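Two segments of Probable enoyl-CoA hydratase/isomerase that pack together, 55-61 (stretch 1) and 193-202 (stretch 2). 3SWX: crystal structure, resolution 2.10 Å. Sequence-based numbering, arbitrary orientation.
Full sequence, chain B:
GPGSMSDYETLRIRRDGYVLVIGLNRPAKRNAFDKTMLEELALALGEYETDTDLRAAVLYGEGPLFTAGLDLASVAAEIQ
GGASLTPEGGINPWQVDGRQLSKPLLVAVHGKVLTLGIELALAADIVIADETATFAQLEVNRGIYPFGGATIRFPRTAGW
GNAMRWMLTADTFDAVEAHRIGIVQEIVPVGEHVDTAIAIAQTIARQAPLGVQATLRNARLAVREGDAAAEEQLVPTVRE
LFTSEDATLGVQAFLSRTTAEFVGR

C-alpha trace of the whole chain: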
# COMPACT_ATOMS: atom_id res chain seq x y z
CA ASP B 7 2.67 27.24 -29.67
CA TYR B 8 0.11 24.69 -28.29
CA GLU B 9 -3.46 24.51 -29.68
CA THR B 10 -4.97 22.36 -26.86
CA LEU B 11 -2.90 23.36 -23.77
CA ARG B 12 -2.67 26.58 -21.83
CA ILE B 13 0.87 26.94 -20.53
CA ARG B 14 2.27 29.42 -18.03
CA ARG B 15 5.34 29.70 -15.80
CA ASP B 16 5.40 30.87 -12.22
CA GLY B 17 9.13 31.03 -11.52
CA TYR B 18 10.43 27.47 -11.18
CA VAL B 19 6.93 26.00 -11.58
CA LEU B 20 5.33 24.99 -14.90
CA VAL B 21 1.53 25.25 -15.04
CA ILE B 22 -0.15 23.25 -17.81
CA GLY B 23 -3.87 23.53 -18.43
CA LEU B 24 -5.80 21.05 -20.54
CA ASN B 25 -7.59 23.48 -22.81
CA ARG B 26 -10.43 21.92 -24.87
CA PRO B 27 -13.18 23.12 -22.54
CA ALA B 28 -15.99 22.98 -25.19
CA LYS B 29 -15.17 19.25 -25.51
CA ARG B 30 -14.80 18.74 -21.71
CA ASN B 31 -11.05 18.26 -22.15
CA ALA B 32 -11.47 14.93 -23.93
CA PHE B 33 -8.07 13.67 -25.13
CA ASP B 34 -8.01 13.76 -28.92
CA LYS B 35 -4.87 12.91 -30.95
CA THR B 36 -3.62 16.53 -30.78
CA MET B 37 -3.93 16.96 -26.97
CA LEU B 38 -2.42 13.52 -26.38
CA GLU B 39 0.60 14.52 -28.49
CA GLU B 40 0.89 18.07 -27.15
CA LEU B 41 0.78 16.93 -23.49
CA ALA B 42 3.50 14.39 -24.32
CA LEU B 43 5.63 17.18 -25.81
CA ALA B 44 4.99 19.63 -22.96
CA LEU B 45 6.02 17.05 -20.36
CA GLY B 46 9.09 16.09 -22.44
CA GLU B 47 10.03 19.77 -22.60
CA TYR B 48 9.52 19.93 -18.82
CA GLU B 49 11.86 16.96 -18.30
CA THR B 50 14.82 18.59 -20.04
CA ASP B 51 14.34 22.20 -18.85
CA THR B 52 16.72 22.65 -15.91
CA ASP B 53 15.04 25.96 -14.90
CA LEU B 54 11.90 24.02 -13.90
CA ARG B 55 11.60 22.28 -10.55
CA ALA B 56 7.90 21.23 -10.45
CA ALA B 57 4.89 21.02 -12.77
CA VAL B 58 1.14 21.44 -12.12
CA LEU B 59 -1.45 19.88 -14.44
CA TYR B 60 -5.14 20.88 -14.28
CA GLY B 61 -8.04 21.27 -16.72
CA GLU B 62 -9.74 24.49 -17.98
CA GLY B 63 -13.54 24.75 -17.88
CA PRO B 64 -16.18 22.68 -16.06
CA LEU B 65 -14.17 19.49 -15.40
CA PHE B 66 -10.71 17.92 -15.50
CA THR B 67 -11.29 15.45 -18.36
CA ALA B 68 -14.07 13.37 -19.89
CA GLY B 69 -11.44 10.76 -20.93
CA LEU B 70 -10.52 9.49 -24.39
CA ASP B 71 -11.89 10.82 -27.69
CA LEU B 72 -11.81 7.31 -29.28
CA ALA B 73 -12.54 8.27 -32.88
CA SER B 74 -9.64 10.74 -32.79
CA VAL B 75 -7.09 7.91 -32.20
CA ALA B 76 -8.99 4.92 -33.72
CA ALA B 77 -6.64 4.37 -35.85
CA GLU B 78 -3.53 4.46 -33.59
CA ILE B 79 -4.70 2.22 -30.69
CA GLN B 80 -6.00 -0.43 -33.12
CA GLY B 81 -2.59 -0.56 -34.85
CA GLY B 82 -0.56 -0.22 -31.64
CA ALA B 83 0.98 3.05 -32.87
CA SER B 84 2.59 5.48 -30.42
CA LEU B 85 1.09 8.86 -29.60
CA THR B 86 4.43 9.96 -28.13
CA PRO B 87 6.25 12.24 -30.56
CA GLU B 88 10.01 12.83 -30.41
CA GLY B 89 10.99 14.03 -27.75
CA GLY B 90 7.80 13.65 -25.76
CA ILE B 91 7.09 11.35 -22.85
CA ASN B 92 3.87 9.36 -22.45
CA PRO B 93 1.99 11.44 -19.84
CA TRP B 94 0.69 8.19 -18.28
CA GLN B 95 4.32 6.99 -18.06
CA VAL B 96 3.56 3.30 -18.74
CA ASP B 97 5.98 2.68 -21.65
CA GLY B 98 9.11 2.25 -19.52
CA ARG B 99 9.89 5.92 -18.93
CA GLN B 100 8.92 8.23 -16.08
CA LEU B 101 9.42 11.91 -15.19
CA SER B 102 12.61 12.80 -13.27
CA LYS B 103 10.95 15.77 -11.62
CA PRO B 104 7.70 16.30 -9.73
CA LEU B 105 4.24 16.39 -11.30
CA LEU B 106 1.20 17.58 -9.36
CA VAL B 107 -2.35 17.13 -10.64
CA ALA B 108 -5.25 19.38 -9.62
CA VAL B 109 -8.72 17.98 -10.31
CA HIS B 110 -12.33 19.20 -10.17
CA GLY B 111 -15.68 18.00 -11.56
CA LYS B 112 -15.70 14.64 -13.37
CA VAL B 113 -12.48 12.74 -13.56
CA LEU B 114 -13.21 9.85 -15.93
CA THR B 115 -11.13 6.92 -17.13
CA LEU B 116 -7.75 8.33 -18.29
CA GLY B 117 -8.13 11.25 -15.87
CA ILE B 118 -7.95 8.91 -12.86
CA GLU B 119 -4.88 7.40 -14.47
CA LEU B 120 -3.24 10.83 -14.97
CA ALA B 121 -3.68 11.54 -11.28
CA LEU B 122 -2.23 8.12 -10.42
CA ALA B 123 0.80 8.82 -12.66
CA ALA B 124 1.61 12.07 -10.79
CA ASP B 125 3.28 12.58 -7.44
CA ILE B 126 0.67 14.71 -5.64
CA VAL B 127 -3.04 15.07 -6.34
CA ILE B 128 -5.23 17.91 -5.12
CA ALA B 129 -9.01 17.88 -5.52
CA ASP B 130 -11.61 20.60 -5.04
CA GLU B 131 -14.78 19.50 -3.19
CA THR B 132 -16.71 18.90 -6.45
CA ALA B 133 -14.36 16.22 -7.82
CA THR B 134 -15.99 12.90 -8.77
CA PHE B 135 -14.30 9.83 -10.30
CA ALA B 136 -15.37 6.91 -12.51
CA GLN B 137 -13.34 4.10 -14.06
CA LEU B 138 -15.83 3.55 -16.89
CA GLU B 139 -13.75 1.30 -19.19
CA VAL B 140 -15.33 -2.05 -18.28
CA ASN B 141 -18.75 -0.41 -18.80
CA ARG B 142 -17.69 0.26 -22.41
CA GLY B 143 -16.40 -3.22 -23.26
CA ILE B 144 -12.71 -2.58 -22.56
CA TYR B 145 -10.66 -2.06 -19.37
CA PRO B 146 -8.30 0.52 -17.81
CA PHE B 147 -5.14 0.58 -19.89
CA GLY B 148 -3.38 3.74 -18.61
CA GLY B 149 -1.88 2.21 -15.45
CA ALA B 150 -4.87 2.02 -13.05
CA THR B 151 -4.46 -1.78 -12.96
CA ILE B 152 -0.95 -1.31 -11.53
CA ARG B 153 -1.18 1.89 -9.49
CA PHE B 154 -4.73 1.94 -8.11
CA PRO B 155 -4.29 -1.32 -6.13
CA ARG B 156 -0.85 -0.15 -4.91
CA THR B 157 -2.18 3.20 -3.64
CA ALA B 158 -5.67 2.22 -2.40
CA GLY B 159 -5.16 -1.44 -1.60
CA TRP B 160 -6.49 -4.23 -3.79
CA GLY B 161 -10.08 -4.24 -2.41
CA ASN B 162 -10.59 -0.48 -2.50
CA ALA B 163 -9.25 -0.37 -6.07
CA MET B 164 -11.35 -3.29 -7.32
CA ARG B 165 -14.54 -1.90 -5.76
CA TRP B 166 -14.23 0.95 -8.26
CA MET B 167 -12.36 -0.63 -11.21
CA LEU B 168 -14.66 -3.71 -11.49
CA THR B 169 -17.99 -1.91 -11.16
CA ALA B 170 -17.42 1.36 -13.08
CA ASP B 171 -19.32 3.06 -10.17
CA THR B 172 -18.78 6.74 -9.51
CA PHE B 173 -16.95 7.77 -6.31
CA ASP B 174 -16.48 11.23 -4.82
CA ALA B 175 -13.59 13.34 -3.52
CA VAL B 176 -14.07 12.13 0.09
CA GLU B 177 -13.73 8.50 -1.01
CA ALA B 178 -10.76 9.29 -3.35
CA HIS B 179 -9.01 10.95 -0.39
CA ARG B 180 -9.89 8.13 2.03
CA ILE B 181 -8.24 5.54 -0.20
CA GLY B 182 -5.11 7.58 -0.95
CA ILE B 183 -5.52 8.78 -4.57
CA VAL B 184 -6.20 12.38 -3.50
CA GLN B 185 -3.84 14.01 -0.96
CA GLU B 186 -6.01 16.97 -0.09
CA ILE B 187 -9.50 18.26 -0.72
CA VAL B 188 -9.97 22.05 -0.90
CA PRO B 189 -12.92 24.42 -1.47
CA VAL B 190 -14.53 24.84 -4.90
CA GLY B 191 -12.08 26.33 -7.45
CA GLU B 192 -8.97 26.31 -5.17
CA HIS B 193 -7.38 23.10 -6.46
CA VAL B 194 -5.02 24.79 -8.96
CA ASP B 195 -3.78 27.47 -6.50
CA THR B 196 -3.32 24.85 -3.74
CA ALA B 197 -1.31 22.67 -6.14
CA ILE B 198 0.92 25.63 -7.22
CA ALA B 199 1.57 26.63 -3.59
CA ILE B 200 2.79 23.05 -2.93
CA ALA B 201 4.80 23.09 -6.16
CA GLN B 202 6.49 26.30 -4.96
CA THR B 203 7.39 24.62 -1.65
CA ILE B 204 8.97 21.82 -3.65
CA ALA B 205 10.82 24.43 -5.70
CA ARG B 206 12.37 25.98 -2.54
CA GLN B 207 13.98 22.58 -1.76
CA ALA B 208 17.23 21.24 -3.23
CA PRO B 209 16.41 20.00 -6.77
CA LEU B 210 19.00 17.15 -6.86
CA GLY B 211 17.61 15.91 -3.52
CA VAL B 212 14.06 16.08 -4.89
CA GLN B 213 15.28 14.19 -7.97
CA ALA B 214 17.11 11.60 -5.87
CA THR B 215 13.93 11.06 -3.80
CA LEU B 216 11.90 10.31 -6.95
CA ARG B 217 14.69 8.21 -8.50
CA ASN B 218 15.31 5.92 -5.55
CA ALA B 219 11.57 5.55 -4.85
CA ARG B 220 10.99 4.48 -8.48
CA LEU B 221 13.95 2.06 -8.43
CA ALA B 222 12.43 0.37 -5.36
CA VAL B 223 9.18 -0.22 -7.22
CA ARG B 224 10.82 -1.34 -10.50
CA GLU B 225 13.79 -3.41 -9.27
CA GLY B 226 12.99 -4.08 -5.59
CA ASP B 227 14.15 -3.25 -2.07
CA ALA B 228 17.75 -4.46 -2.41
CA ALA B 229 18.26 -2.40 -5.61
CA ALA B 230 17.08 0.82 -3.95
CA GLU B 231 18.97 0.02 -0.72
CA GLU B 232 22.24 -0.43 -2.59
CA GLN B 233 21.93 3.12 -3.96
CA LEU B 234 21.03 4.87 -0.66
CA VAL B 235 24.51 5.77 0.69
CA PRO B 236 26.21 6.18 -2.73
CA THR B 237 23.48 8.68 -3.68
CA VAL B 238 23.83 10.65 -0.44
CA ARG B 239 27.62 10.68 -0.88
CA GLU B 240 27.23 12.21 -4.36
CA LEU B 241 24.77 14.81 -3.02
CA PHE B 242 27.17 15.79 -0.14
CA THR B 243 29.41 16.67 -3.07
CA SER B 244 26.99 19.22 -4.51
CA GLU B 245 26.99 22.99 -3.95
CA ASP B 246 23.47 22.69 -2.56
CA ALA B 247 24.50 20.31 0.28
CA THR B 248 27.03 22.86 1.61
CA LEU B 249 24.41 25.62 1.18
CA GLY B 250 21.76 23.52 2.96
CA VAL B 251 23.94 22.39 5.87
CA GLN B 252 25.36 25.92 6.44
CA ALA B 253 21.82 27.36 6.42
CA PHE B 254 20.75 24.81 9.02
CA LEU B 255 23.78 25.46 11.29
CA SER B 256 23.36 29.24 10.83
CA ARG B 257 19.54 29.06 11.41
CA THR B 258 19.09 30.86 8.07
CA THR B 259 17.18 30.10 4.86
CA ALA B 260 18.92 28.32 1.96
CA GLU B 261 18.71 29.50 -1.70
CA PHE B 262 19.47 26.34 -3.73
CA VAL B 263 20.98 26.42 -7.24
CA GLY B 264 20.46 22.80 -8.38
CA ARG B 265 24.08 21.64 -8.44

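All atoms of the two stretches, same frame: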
# COMPACT_ATOMS: atom_id res chain seq x y z
N ARG B 55 11.43 23.14 -11.70
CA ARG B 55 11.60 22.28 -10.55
C ARG B 55 10.35 21.48 -10.17
O ARG B 55 10.44 20.57 -9.35
CB ARG B 55 12.03 23.13 -9.35
CG ARG B 55 13.35 23.87 -9.56
CD ARG B 55 13.77 24.67 -8.34
NE ARG B 55 15.12 25.20 -8.52
CZ ARG B 55 15.87 25.76 -7.56
NH1 ARG B 55 15.41 25.87 -6.32
NH2 ARG B 55 17.09 26.17 -7.83
N ALA B 56 9.20 21.86 -10.73
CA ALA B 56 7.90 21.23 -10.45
C ALA B 56 6.93 21.58 -11.58
O ALA B 56 7.12 22.58 -12.27
CB ALA B 56 7.35 21.70 -9.14
N ALA B 57 5.92 20.75 -11.78
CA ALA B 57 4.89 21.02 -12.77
C ALA B 57 3.50 20.71 -12.19
O ALA B 57 3.32 19.71 -11.48
CB ALA B 57 5.14 20.23 -14.07
N VAL B 58 2.53 21.55 -12.56
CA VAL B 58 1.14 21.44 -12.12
C VAL B 58 0.29 21.24 -13.36
O VAL B 58 0.41 21.99 -14.32
CB VAL B 58 0.71 22.72 -11.39
CG1 VAL B 58 -0.78 22.73 -11.15
CG2 VAL B 58 1.44 22.82 -10.07
N LEU B 59 -0.56 20.20 -13.34
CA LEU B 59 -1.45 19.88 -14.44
C LEU B 59 -2.89 19.93 -13.93
O LEU B 59 -3.21 19.32 -12.90
CB LEU B 59 -1.13 18.49 -15.00
CG LEU B 59 -2.05 17.95 -16.11
CD1 LEU B 59 -2.04 18.84 -17.35
CD2 LEU B 59 -1.60 16.53 -16.47
N TYR B 60 -3.73 20.69 -14.63
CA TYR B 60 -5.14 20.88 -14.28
C TYR B 60 -5.90 20.95 -15.60
O TYR B 60 -5.29 20.84 -16.68
CB TYR B 60 -5.34 22.16 -13.45
CG TYR B 60 -5.18 23.40 -14.28
CD1 TYR B 60 -3.92 23.84 -14.67
CD2 TYR B 60 -6.30 24.13 -14.72
CE1 TYR B 60 -3.77 24.95 -15.46
CE2 TYR B 60 -6.16 25.24 -15.49
CZ TYR B 60 -4.89 25.65 -15.87
OH TYR B 60 -4.74 26.76 -16.66
N GLY B 61 -7.21 21.10 -15.53
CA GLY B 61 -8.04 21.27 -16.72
C GLY B 61 -8.82 22.58 -16.70
O GLY B 61 -9.34 22.95 -15.67
N HIS B 193 -8.27 24.24 -6.20
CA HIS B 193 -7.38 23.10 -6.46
C HIS B 193 -6.10 23.50 -7.19
O HIS B 193 -5.03 23.04 -6.83
CB HIS B 193 -8.12 22.01 -7.25
CG HIS B 193 -8.83 22.50 -8.47
ND1 HIS B 193 -9.84 23.43 -8.43
CD2 HIS B 193 -8.68 22.17 -9.78
CE1 HIS B 193 -10.29 23.66 -9.65
NE2 HIS B 193 -9.58 22.92 -10.49
N VAL B 194 -6.21 24.37 -8.20
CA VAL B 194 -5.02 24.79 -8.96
C VAL B 194 -4.08 25.65 -8.08
O VAL B 194 -2.90 25.37 -7.98
CB VAL B 194 -5.37 25.56 -10.24
CG1 VAL B 194 -4.11 25.71 -11.12
CG2 VAL B 194 -6.51 24.88 -11.02
N ASP B 195 -4.62 26.66 -7.40
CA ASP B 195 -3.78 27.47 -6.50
C ASP B 195 -3.17 26.67 -5.34
O ASP B 195 -2.05 26.96 -4.93
CB ASP B 195 -4.54 28.66 -5.93
CG ASP B 195 -4.91 29.69 -7.00
OD1 ASP B 195 -4.21 29.78 -8.04
OD2 ASP B 195 -5.91 30.38 -6.80
N THR B 196 -3.88 25.67 -4.81
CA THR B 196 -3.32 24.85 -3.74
C THR B 196 -2.17 24.02 -4.31
O THR B 196 -1.10 23.95 -3.68
CB THR B 196 -4.38 23.97 -3.04
OG1 THR B 196 -5.39 24.81 -2.48
CG2 THR B 196 -3.77 23.11 -1.92
N ALA B 197 -2.36 23.47 -5.50
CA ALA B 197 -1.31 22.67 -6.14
C ALA B 197 -0.05 23.50 -6.46
O ALA B 197 1.06 23.03 -6.26
CB ALA B 197 -1.85 21.97 -7.40
N ILE B 198 -0.23 24.74 -6.92
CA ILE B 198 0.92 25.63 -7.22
C ILE B 198 1.64 26.02 -5.92
O ILE B 198 2.86 26.06 -5.88
CB ILE B 198 0.49 26.90 -8.00
CG1 ILE B 198 0.02 26.55 -9.41
CG2 ILE B 198 1.63 27.96 -8.08
CD1 ILE B 198 -0.85 27.65 -10.04
N ALA B 199 0.89 26.29 -4.85
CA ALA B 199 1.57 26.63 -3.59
C ALA B 199 2.50 25.46 -3.18
O ALA B 199 3.66 25.67 -2.78
CB ALA B 199 0.57 26.99 -2.47
N ILE B 200 2.00 24.22 -3.31
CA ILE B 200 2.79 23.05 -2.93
C ILE B 200 3.99 22.87 -3.86
O ILE B 200 5.08 22.51 -3.42
CB ILE B 200 1.95 21.75 -2.89
CG1 ILE B 200 0.85 21.85 -1.81
CG2 ILE B 200 2.87 20.55 -2.57
CD1 ILE B 200 -0.32 20.87 -2.00
N ALA B 201 3.75 23.09 -5.15
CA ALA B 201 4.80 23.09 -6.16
C ALA B 201 5.90 24.10 -5.82
O ALA B 201 7.08 23.81 -5.95
CB ALA B 201 4.18 23.41 -7.54
N GLN B 202 5.51 25.29 -5.36
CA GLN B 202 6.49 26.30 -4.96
C GLN B 202 7.30 25.85 -3.74
O GLN B 202 8.49 26.14 -3.63
CB GLN B 202 5.81 27.65 -4.69
CG GLN B 202 5.19 28.32 -5.92
CD GLN B 202 6.21 28.73 -6.99
OE1 GLN B 202 7.43 28.69 -6.76
NE2 GLN B 202 5.70 29.12 -8.17

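The contact is a helix laid nearly antiparallel along a β-strand, their axes 171° apart in direction and 8.3 Å apart at closest approach. No hydrogen bond crosses it; the packing is apolar, and the first rule it illustrates is one of periodicity. Along the strand, A56, V58 and Y60 aim their CA-to-CB bonds toward the helix, while A57 and L59 between them point away. The helix answers with V194, A197 and A201, spaced three and four residues apart so that they fall along one side.

V58 covers the most surface and sits at the centre of the register. Its t rotamer spreads the two methyls along the helix: CG1 lies 4.0 Å from CB of A197 and CG2 lies 3.8 Å from CB of A201. CG2 of V58 also lies 4.0 Å from CG1 of I198; I198, whose CA-to-CB bond points sideways, touches V58 from the flank. The same V58 CG2 lies 3.8 Å from the carbonyl O of A197. That oxygen already accepts the helical hydrogen bond from N of A201 (2.9 Å), so the methyl rests against a backbone whose polar needs are met within the helix.

At the start of this helical stretch, V194 meets Y60. CG1 of V194 stands 4.2 Å from the centroid of the Y60 ring, 21° off its normal, a CH-π contact over one face; CG2 of V194 approaches CD2 of Y60 at 3.8 Å. The tyrosine thus offers a flat surface to a branched side chain, while its OH is hydrogen-bonded to a residue just outside one of the two stretches.

The other end relies on small residues. A56 and A201 bring their CB atoms to 3.9 Å, and their CA atoms are only 5.6 Å apart, the closest of the register pairs: alanine facing alanine accompanies the tightest backbone approach.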